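Local coordinates for OxyA protein (Actinoplanes teichomyceticus, PDB 5HH3) that probably catalyses phenolic coupling that cyclises the peptide precursor of a glycopeptide antibiotic, as a heme-dependent cytochrome P450, at residues B[22-27]-B[319-323]; B[60-64]-B[336-340]. Residue numbers count along the deposited sequence, not the author numbering.

Contact 1: residues B[22-27]-B[319-323]; sequences RDRFDP and RRNFP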
ATOM      1  N   ARG B  22      -5.652   5.956 -17.783  1.00 35.60           N
ATOM      2  CA  ARG B  22      -5.989   6.845 -18.895  1.00 36.39           C
ATOM      3  C   ARG B  22      -6.535   6.040 -20.060  1.00 36.59           C
ATOM      4  O   ARG B  22      -6.109   4.913 -20.291  1.00 37.48           O
ATOM      5  CB  ARG B  22      -4.763   7.637 -19.375  1.00 36.03           C
ATOM      6  CG  ARG B  22      -4.000   8.373 -18.287  1.00 36.89           C
ATOM      7  CD  ARG B  22      -4.705   9.635 -17.831  1.00 35.23           C
ATOM      8  NE  ARG B  22      -4.596  10.743 -18.776  1.00 35.08           N
ATOM      9  CZ  ARG B  22      -3.692  11.725 -18.753  1.00 33.72           C
ATOM     10  NH1 ARG B  22      -2.719  11.777 -17.842  1.00 33.49           N
ATOM     11  NH2 ARG B  22      -3.765  12.678 -19.674  1.00 34.51           N
ATOM     12  N   ASP B  23      -7.479   6.628 -20.780  1.00 36.35           N
ATOM     13  CA  ASP B  23      -7.950   6.081 -22.048  1.00 39.34           C
ATOM     14  C   ASP B  23      -7.280   6.923 -23.124  1.00 38.15           C
ATOM     15  O   ASP B  23      -7.757   8.021 -23.466  1.00 36.26           O
ATOM     16  CB  ASP B  23      -9.467   6.157 -22.148  1.00 41.60           C
ATOM     17  CG  ASP B  23      -9.995   5.614 -23.470  1.00 45.87           C
ATOM     18  OD1 ASP B  23      -9.221   5.033 -24.273  1.00 48.13           O
ATOM     19  OD2 ASP B  23     -11.200   5.768 -23.714  1.00 50.58           O
ATOM     20  N   ARG B  24      -6.149   6.420 -23.620  1.00 38.35           N
ATOM     21  CA  ARG B  24      -5.249   7.216 -24.450  1.00 38.48           C
ATOM     22  C   ARG B  24      -4.850   8.489 -23.666  1.00 36.17           C
ATOM     23  O   ARG B  24      -4.176   8.358 -22.660  1.00 35.23           O
ATOM     24  CB  ARG B  24      -5.859   7.445 -25.846  1.00 41.35           C
ATOM     25  CG  ARG B  24      -6.232   6.133 -26.536  1.00 44.80           C
ATOM     26  CD  ARG B  24      -6.754   6.284 -27.966  1.00 48.14           C
ATOM     27  NE  ARG B  24      -5.672   6.684 -28.875  1.00 50.47           N
ATOM     28  CZ  ARG B  24      -5.473   7.910 -29.378  1.00 51.81           C
ATOM     29  NH1 ARG B  24      -6.304   8.917 -29.099  1.00 51.97           N
ATOM     30  NH2 ARG B  24      -4.432   8.130 -30.192  1.00 52.13           N
ATOM     31  N   PHE B  25      -5.282   9.681 -24.069  1.00 35.42           N
ATOM     32  CA  PHE B  25      -4.983  10.919 -23.341  1.00 34.50           C
ATOM     33  C   PHE B  25      -6.064  11.349 -22.356  1.00 34.00           C
ATOM     34  O   PHE B  25      -5.857  12.304 -21.600  1.00 32.65           O
ATOM     35  CB  PHE B  25      -4.748  12.074 -24.331  1.00 35.25           C
ATOM     36  CG  PHE B  25      -3.655  11.802 -25.307  1.00 35.60           C
ATOM     37  CD1 PHE B  25      -2.333  11.885 -24.905  1.00 35.17           C
ATOM     38  CD2 PHE B  25      -3.938  11.415 -26.596  1.00 37.28           C
ATOM     39  CE1 PHE B  25      -1.309  11.619 -25.792  1.00 35.96           C
ATOM     40  CE2 PHE B  25      -2.912  11.142 -27.491  1.00 38.35           C
ATOM     41  CZ  PHE B  25      -1.601  11.238 -27.085  1.00 37.19           C
ATOM     42  N   ASP B  26      -7.205  10.665 -22.373  1.00 34.21           N
ATOM     43  CA  ASP B  26      -8.353  11.082 -21.597  1.00 34.60           C
ATOM     44  C   ASP B  26      -8.440  10.452 -20.214  1.00 33.44           C
ATOM     45  O   ASP B  26      -7.981   9.328 -20.022  1.00 33.00           O
ATOM     46  CB  ASP B  26      -9.617  10.754 -22.341  1.00 36.51           C
ATOM     47  CG  ASP B  26      -9.681  11.413 -23.693  1.00 39.53           C
ATOM     48  OD1 ASP B  26      -8.933  12.386 -23.947  1.00 42.49           O
ATOM     49  OD2 ASP B  26     -10.499  10.944 -24.480  1.00 40.58           O
ATOM     50  N   PRO B  27      -9.085  11.161 -19.262  1.00 32.50           N
ATOM     51  CA  PRO B  27      -9.534  10.555 -17.999  1.00 31.89           C
ATOM     52  C   PRO B  27     -10.473   9.374 -18.261  1.00 33.03           C
ATOM     53  O   PRO B  27     -11.245   9.450 -19.216  1.00 32.97           O
ATOM     54  CB  PRO B  27     -10.339  11.679 -17.333  1.00 32.70           C
ATOM     55  CG  PRO B  27      -9.949  12.935 -18.034  1.00 33.36           C
ATOM     56  CD  PRO B  27      -9.593  12.537 -19.422  1.00 32.99           C
ATOM     57  N   ARG B 319      -8.264  18.939 -16.790  1.00 27.96           N
ATOM     58  CA  ARG B 319      -9.181  18.459 -17.799  1.00 29.63           C
ATOM     59  C   ARG B 319     -10.654  18.616 -17.345  1.00 30.68           C
ATOM     60  O   ARG B 319     -11.513  17.822 -17.716  1.00 30.06           O
ATOM     61  CB  ARG B 319      -8.839  17.003 -18.110  1.00 29.91           C
ATOM     62  CG  ARG B 319      -7.372  16.765 -18.521  1.00 29.76           C
ATOM     63  CD  ARG B 319      -6.995  17.500 -19.800  1.00 31.29           C
ATOM     64  NE  ARG B 319      -7.861  16.984 -20.852  1.00 33.08           N
ATOM     65  CZ  ARG B 319      -7.683  15.833 -21.491  1.00 33.93           C
ATOM     66  NH1 ARG B 319      -6.588  15.097 -21.317  1.00 32.93           N
ATOM     67  NH2 ARG B 319      -8.607  15.442 -22.358  1.00 35.94           N
ATOM     68  N   ARG B 320     -10.936  19.684 -16.593  1.00 31.30           N
ATOM     69  CA  ARG B 320     -12.217  19.836 -15.895  1.00 33.81           C
ATOM     70  C   ARG B 320     -13.422  19.927 -16.824  1.00 34.46           C
ATOM     71  O   ARG B 320     -14.533  19.554 -16.427  1.00 36.44           O
ATOM     72  CB  ARG B 320     -12.190  21.044 -14.964  1.00 35.27           C
ATOM     73  CG  ARG B 320     -12.187  22.404 -15.658  1.00 39.06           C
ATOM     74  CD  ARG B 320     -11.986  23.498 -14.614  1.00 42.02           C
ATOM     75  NE  ARG B 320     -11.418  24.737 -15.141  1.00 45.49           N
ATOM     76  CZ  ARG B 320     -10.165  24.883 -15.589  1.00 48.64           C
ATOM     77  NH1 ARG B 320      -9.306  23.855 -15.648  1.00 51.06           N
ATOM     78  NH2 ARG B 320      -9.756  26.076 -16.008  1.00 50.43           N
ATOM     79  N   ASN B 321     -13.214  20.412 -18.039  1.00 34.88           N
ATOM     80  CA  ASN B 321     -14.305  20.514 -19.028  1.00 36.62           C
ATOM     81  C   ASN B 321     -14.425  19.305 -19.981  1.00 36.57           C
ATOM     82  O   ASN B 321     -15.260  19.326 -20.852  1.00 37.98           O
ATOM     83  CB  ASN B 321     -14.182  21.838 -19.808  1.00 37.53           C
ATOM     84  CG  ASN B 321     -14.382  23.057 -18.919  1.00 38.59           C
ATOM     85  OD1 ASN B 321     -15.278  23.091 -18.090  1.00 38.88           O
ATOM     86  ND2 ASN B 321     -13.532  24.051 -19.076  1.00 40.20           N
ATOM     87  N   PHE B 322     -13.625  18.258 -19.799  1.00 35.89           N
ATOM     88  CA  PHE B 322     -13.777  17.004 -20.567  1.00 37.25           C
ATOM     89  C   PHE B 322     -15.195  16.452 -20.356  1.00 38.66           C
ATOM     90  O   PHE B 322     -15.643  16.460 -19.239  1.00 37.40           O
ATOM     91  CB  PHE B 322     -12.752  15.963 -20.071  1.00 37.55           C
ATOM     92  CG  PHE B 322     -12.728  14.696 -20.885  1.00 39.18           C
ATOM     93  CD1 PHE B 322     -12.197  14.697 -22.174  1.00 40.38           C
ATOM     94  CD2 PHE B 322     -13.263  13.515 -20.386  1.00 40.81           C
ATOM     95  CE1 PHE B 322     -12.192  13.542 -22.943  1.00 42.07           C
ATOM     96  CE2 PHE B 322     -13.256  12.351 -21.160  1.00 41.39           C
ATOM     97  CZ  PHE B 322     -12.721  12.366 -22.429  1.00 42.22           C
ATOM     98  N   PRO B 323     -15.929  15.996 -21.374  1.00 42.32           N
ATOM     99  CA  PRO B 323     -15.514  15.814 -22.773  1.00 43.57           C
ATOM    100  C   PRO B 323     -15.942  16.924 -23.742  1.00 45.83           C
ATOM    101  O   PRO B 323     -15.972  16.711 -24.955  1.00 45.30           O
ATOM    102  CB  PRO B 323     -16.240  14.531 -23.134  1.00 45.07           C
ATOM    103  CG  PRO B 323     -17.552  14.696 -22.444  1.00 45.48           C
ATOM    104  CD  PRO B 323     -17.221  15.337 -21.113  1.00 43.72           C
TER
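A mixed polar and apolar contact joins an N-terminal beta hairpin to the loop that follows helix 314-318 in the cytochrome P450 fold. It illustrates how an arginine leaving a helix can bind a turn distant in sequence. The hairpin is tight: a type II' turn spans Asp23 to Asp26, closed by backbone bonds in both directions, and its Phe25 carbonyl remains available as an acceptor. Arg319 NH1 donates to Phe25 O at 2.9 Å, and Arg22 NH2 reaches the same oxygen, Phe25 O, also at 2.9 Å. This shared acceptor helps explain why two guanidinium groups lie close together; Arg22 also binds Leu282 O and Glu286, and Arg319 has a second acid in Asp327. Asp26 OD1 forms a long salt bridge with Arg319 NH2 (3.5 Å), its hydrogen bond weak. A type I turn from Arg319 to Phe322 brings the aromatic ring back to the hairpin, where Pro27 CD makes a CH-pi contact, 4.0 Å from the centroid of the Phe322 ring and 13° off its normal.

Contact 2: residues B[60-64]-B[336-340]; sequences YDEIR and PEHLA. With HEM (protoporphyrin IX containing Fe), chain G.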
ATOM      1  N   TYR B  60     -11.167  22.518  -9.259  1.00 30.56           N
ATOM      2  CA  TYR B  60      -9.969  23.370  -9.428  1.00 31.65           C
ATOM      3  C   TYR B  60      -9.688  24.250  -8.207  1.00 31.05           C
ATOM      4  O   TYR B  60      -8.573  24.252  -7.653  1.00 29.09           O
ATOM      5  CB  TYR B  60     -10.124  24.273 -10.673  1.00 33.49           C
ATOM      6  CG  TYR B  60      -8.832  24.811 -11.223  1.00 34.93           C
ATOM      7  CD1 TYR B  60      -8.280  26.022 -10.777  1.00 36.75           C
ATOM      8  CD2 TYR B  60      -8.165  24.127 -12.226  1.00 36.57           C
ATOM      9  CE1 TYR B  60      -7.072  26.501 -11.300  1.00 36.86           C
ATOM     10  CE2 TYR B  60      -6.975  24.595 -12.760  1.00 36.33           C
ATOM     11  CZ  TYR B  60      -6.437  25.780 -12.304  1.00 36.50           C
ATOM     12  OH  TYR B  60      -5.254  26.189 -12.893  1.00 38.52           O
ATOM     13  N   ASP B  61     -10.696  24.994  -7.784  1.00 31.90           N
ATOM     14  CA  ASP B  61     -10.526  25.911  -6.666  1.00 35.06           C
ATOM     15  C   ASP B  61     -10.409  25.177  -5.336  1.00 32.68           C
ATOM     16  O   ASP B  61      -9.690  25.627  -4.459  1.00 32.04           O
ATOM     17  CB  ASP B  61     -11.663  26.931  -6.602  1.00 38.51           C
ATOM     18  CG  ASP B  61     -11.660  27.874  -7.785  1.00 41.38           C
ATOM     19  OD1 ASP B  61     -10.587  28.197  -8.335  1.00 44.25           O
ATOM     20  OD2 ASP B  61     -12.748  28.304  -8.157  1.00 46.28           O
ATOM     21  N   GLU B  62     -11.109  24.060  -5.207  1.00 30.50           N
ATOM     22  CA  GLU B  62     -11.054  23.268  -3.993  1.00 30.83           C
ATOM     23  C   GLU B  62      -9.665  22.615  -3.841  1.00 28.66           C
ATOM     24  O   GLU B  62      -9.142  22.495  -2.738  1.00 26.41           O
ATOM     25  CB  GLU B  62     -12.168  22.214  -3.977  1.00 31.53           C
ATOM     26  CG  GLU B  62     -13.580  22.810  -3.804  1.00 33.70           C
ATOM     27  CD  GLU B  62     -14.159  23.445  -5.063  1.00 35.44           C
ATOM     28  OE1 GLU B  62     -13.590  23.311  -6.172  1.00 34.83           O
ATOM     29  OE2 GLU B  62     -15.208  24.089  -4.944  1.00 38.59           O
ATOM     30  N   ILE B  63      -9.077  22.195  -4.954  1.00 27.46           N
ATOM     31  CA  ILE B  63      -7.713  21.656  -4.929  1.00 26.93           C
ATOM     32  C   ILE B  63      -6.722  22.765  -4.508  1.00 27.53           C
ATOM     33  O   ILE B  63      -5.836  22.518  -3.704  1.00 26.56           O
ATOM     34  CB  ILE B  63      -7.302  21.035  -6.273  1.00 26.37           C
ATOM     35  CG1 ILE B  63      -8.038  19.708  -6.470  1.00 26.47           C
ATOM     36  CG2 ILE B  63      -5.786  20.823  -6.338  1.00 25.61           C
ATOM     37  CD1 ILE B  63      -7.971  19.184  -7.900  1.00 26.59           C
ATOM     38  N   ARG B  64      -6.881  23.972  -5.036  1.00 28.07           N
ATOM     39  CA  ARG B  64      -6.020  25.092  -4.609  1.00 31.68           C
ATOM     40  C   ARG B  64      -6.204  25.415  -3.114  1.00 31.75           C
ATOM     41  O   ARG B  64      -5.244  25.725  -2.416  1.00 30.38           O
ATOM     42  CB  ARG B  64      -6.259  26.334  -5.464  1.00 34.20           C
ATOM     43  CG  ARG B  64      -5.753  26.152  -6.888  1.00 35.67           C
ATOM     44  CD  ARG B  64      -6.308  27.223  -7.812  1.00 39.29           C
ATOM     45  NE  ARG B  64      -5.933  28.551  -7.363  1.00 43.27           N
ATOM     46  CZ  ARG B  64      -4.975  29.334  -7.873  1.00 48.64           C
ATOM     47  NH1 ARG B  64      -4.213  28.961  -8.913  1.00 50.23           N
ATOM     48  NH2 ARG B  64      -4.777  30.541  -7.329  1.00 50.73           N
ATOM     49  N   PRO B 336      -3.474  29.172 -21.189  1.00 44.02           N
ATOM     50  CA  PRO B 336      -4.034  27.947 -20.612  1.00 42.89           C
ATOM     51  C   PRO B 336      -3.734  27.823 -19.112  1.00 41.93           C
ATOM     52  O   PRO B 336      -2.623  28.131 -18.684  1.00 41.16           O
ATOM     53  CB  PRO B 336      -3.327  26.818 -21.393  1.00 42.09           C
ATOM     54  CG  PRO B 336      -2.700  27.463 -22.580  1.00 42.49           C
ATOM     55  CD  PRO B 336      -2.427  28.879 -22.189  1.00 44.30           C
ATOM     56  N   GLU B 337      -4.725  27.379 -18.339  1.00 42.97           N
ATOM     57  CA  GLU B 337      -4.592  27.215 -16.892  1.00 41.76           C
ATOM     58  C   GLU B 337      -4.427  25.767 -16.518  1.00 38.00           C
ATOM     59  O   GLU B 337      -5.189  24.903 -16.977  1.00 38.06           O
ATOM     60  CB  GLU B 337      -5.817  27.750 -16.181  1.00 44.88           C
ATOM     61  CG  GLU B 337      -6.027  29.238 -16.381  1.00 49.30           C
ATOM     62  CD  GLU B 337      -7.268  29.744 -15.655  1.00 52.49           C
ATOM     63  OE1 GLU B 337      -7.389  29.506 -14.430  1.00 54.31           O
ATOM     64  OE2 GLU B 337      -8.112  30.380 -16.316  1.00 57.17           O
ATOM     65  N   HIS B 338      -3.436  25.497 -15.677  1.00 33.67           N
ATOM     66  CA  HIS B 338      -3.280  24.164 -15.105  1.00 31.25           C
ATOM     67  C   HIS B 338      -2.599  24.203 -13.740  1.00 29.28           C
ATOM     68  O   HIS B 338      -2.012  25.223 -13.344  1.00 27.74           O
ATOM     69  CB  HIS B 338      -2.486  23.275 -16.058  1.00 31.09           C
ATOM     70  CG  HIS B 338      -1.085  23.750 -16.284  1.00 31.09           C
ATOM     71  ND1 HIS B 338      -0.062  23.519 -15.391  1.00 30.06           N
ATOM     72  CD2 HIS B 338      -0.540  24.453 -17.299  1.00 31.15           C
ATOM     73  CE1 HIS B 338       1.051  24.061 -15.847  1.00 29.60           C
ATOM     74  NE2 HIS B 338       0.785  24.631 -16.997  1.00 30.23           N
ATOM     75  N   LEU B 339      -2.703  23.074 -13.045  1.00 27.87           N
ATOM     76  CA  LEU B 339      -2.034  22.812 -11.775  1.00 27.53           C
ATOM     77  C   LEU B 339      -1.140  21.576 -11.879  1.00 26.64           C
ATOM     78  O   LEU B 339      -0.998  20.815 -10.906  1.00 25.18           O
ATOM     79  CB  LEU B 339      -3.083  22.578 -10.693  1.00 27.99           C
ATOM     80  CG  LEU B 339      -4.072  23.688 -10.406  1.00 29.51           C
ATOM     81  CD1 LEU B 339      -5.175  23.168  -9.511  1.00 29.94           C
ATOM     82  CD2 LEU B 339      -3.355  24.888  -9.792  1.00 31.62           C
ATOM     83  N   ALA B 340      -0.587  21.328 -13.066  1.00 26.11           N
ATOM     84  CA  ALA B 340       0.272  20.151 -13.338  1.00 25.82           C
ATOM     85  C   ALA B 340       1.478  19.993 -12.419  1.00 25.89           C
ATOM     86  O   ALA B 340       1.961  18.877 -12.210  1.00 25.94           O
ATOM     87  CB  ALA B 340       0.724  20.152 -14.796  1.00 26.14           C
TER
HETATM   88  CHA HEM G 401       6.915  18.199  -6.425  1.00 28.02           C
HETATM   89  CHB HEM G 401      11.381  18.061  -8.313  1.00 30.51           C
HETATM   90  CHC HEM G 401       9.460  17.464 -12.744  1.00 30.69           C
HETATM   91  CHD HEM G 401       5.035  17.684 -10.843  1.00 28.31           C
HETATM   92  C1A HEM G 401       8.282  18.181  -6.564  1.00 30.41           C
HETATM   93  C2A HEM G 401       9.195  18.201  -5.473  1.00 30.00           C
HETATM   94  C3A HEM G 401      10.450  18.175  -6.002  1.00 30.86           C
HETATM   95  C4A HEM G 401      10.323  18.130  -7.420  1.00 31.46           C
HETATM   96  CMA HEM G 401      11.748  18.166  -5.234  1.00 31.68           C
HETATM   97  CAA HEM G 401       8.827  18.260  -4.004  1.00 28.43           C
HETATM   98  CBA HEM G 401       8.686  19.725  -3.592  1.00 27.63           C
HETATM   99  CGA HEM G 401       8.285  19.934  -2.141  1.00 28.21           C
HETATM  100  O1A HEM G 401       7.691  19.051  -1.475  1.00 26.09           O
HETATM  101  O2A HEM G 401       8.538  21.036  -1.585  1.00 27.86           O
HETATM  102  C1B HEM G 401      11.260  17.871  -9.704  1.00 31.57           C
HETATM  103  C2B HEM G 401      12.370  17.748 -10.607  1.00 32.86           C
HETATM  104  C3B HEM G 401      11.842  17.577 -11.869  1.00 33.45           C
HETATM  105  C4B HEM G 401      10.365  17.605 -11.689  1.00 31.80           C
HETATM  106  CMB HEM G 401      13.840  17.803 -10.249  1.00 32.75           C
HETATM  107  CAB HEM G 401      12.496  17.438 -13.196  1.00 35.33           C
HETATM  108  CBB HEM G 401      13.795  17.585 -13.476  1.00 39.36           C
HETATM  109  C1C HEM G 401       8.074  17.452 -12.643  1.00 30.37           C
HETATM  110  C2C HEM G 401       7.174  17.296 -13.719  1.00 29.88           C
HETATM  111  C3C HEM G 401       5.887  17.352 -13.170  1.00 31.49           C
HETATM  112  C4C HEM G 401       6.048  17.555 -11.755  1.00 30.10           C
HETATM  113  CMC HEM G 401       7.548  17.088 -15.176  1.00 30.30           C
HETATM  114  CAC HEM G 401       4.560  17.259 -13.832  1.00 33.21           C
HETATM  115  CBC HEM G 401       4.327  17.161 -15.139  1.00 38.31           C
HETATM  116  C1D HEM G 401       5.244  17.836  -9.473  1.00 28.56           C
HETATM  117  C2D HEM G 401       4.095  17.910  -8.545  1.00 29.49           C
HETATM  118  C3D HEM G 401       4.609  18.052  -7.315  1.00 28.43           C
HETATM  119  C4D HEM G 401       6.074  18.061  -7.511  1.00 27.50           C
HETATM  120  CMD HEM G 401       2.613  17.834  -8.838  1.00 28.15           C
HETATM  121  CAD HEM G 401       3.800  18.172  -6.030  1.00 26.89           C
HETATM  122  CBD HEM G 401       3.380  16.830  -5.412  1.00 26.24           C
HETATM  123  CGD HEM G 401       2.566  17.049  -4.126  1.00 26.34           C
HETATM  124  O1D HEM G 401       2.154  16.103  -3.431  1.00 25.33           O
HETATM  125  O2D HEM G 401       2.257  18.171  -3.702  1.00 25.65           O
HETATM  126  NA  HEM G 401       8.986  18.153  -7.752  1.00 30.75           N
HETATM  127  NB  HEM G 401      10.118  17.808 -10.397  1.00 31.09           N
HETATM  128  NC  HEM G 401       7.381  17.649 -11.483  1.00 29.88           N
HETATM  129  ND  HEM G 401       6.412  17.966  -8.814  1.00 28.17           N
HETATM  130 FE   HEM G 401       8.186  17.903  -9.569  1.00 28.35          FE
HETATM  131  O   HOH W   1       8.284  15.851  -9.114  1.00 34.09           O
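On the proximal side of the heme, the segment leading into the loop of the axial ligand Cys348 packs against helix 60-68. Leu339 carries most of the contact: its CD1 methyl lies 4.0 Å from the centroid of the Tyr60 ring, 10° off the normal, a CH-pi contact over the face. Tyr60 CZ is 3.7 Å from Leu339 CG, while Ile63 CG2 meets Leu339 CD1 at 4.0 Å and Arg64 CG meets Leu339 CD2 at the same distance. Segment 336-340 leads directly into the Cys-ligand loop, a hallmark of the P450 fold; the approach to it is fixed from outside by a backbone bond, Leu339 N to Asn318 OD1 on helix 314-318, and stiffened from within by Ala340 N to His338 ND1 (3.2 Å). His338, whose CA-to-CB bond points away from helix 60-68, packs on Ile279 of helix 274-282. Ala340 O comes within 3.5 Å of HEM CAC, at the edge of the porphyrin.

Overall arrangement
Along the chain the four segments alternate, 22-27, 60-64, 319-323 and 336-340, so each contact ties an N-terminal element to the region between helices 314-318 and 351-368. Their centres lie 15 Å apart, and they touch directly: Arg320 NH1 packs on Tyr60 CD2 at 3.6 Å. Helix 274-282, which carries the ExxR motif of P450s in Glu277 and Arg280, borders both: Arg319 of contact 1 touches Arg280, and Pro336 of contact 2 touches Glu277. Contact 1 lies away from the heme-binding residues, whereas contact 2 includes Ala340 of the heme pocket. Together they exemplify how early chain elements flank the region leading to the heme-ligand loop.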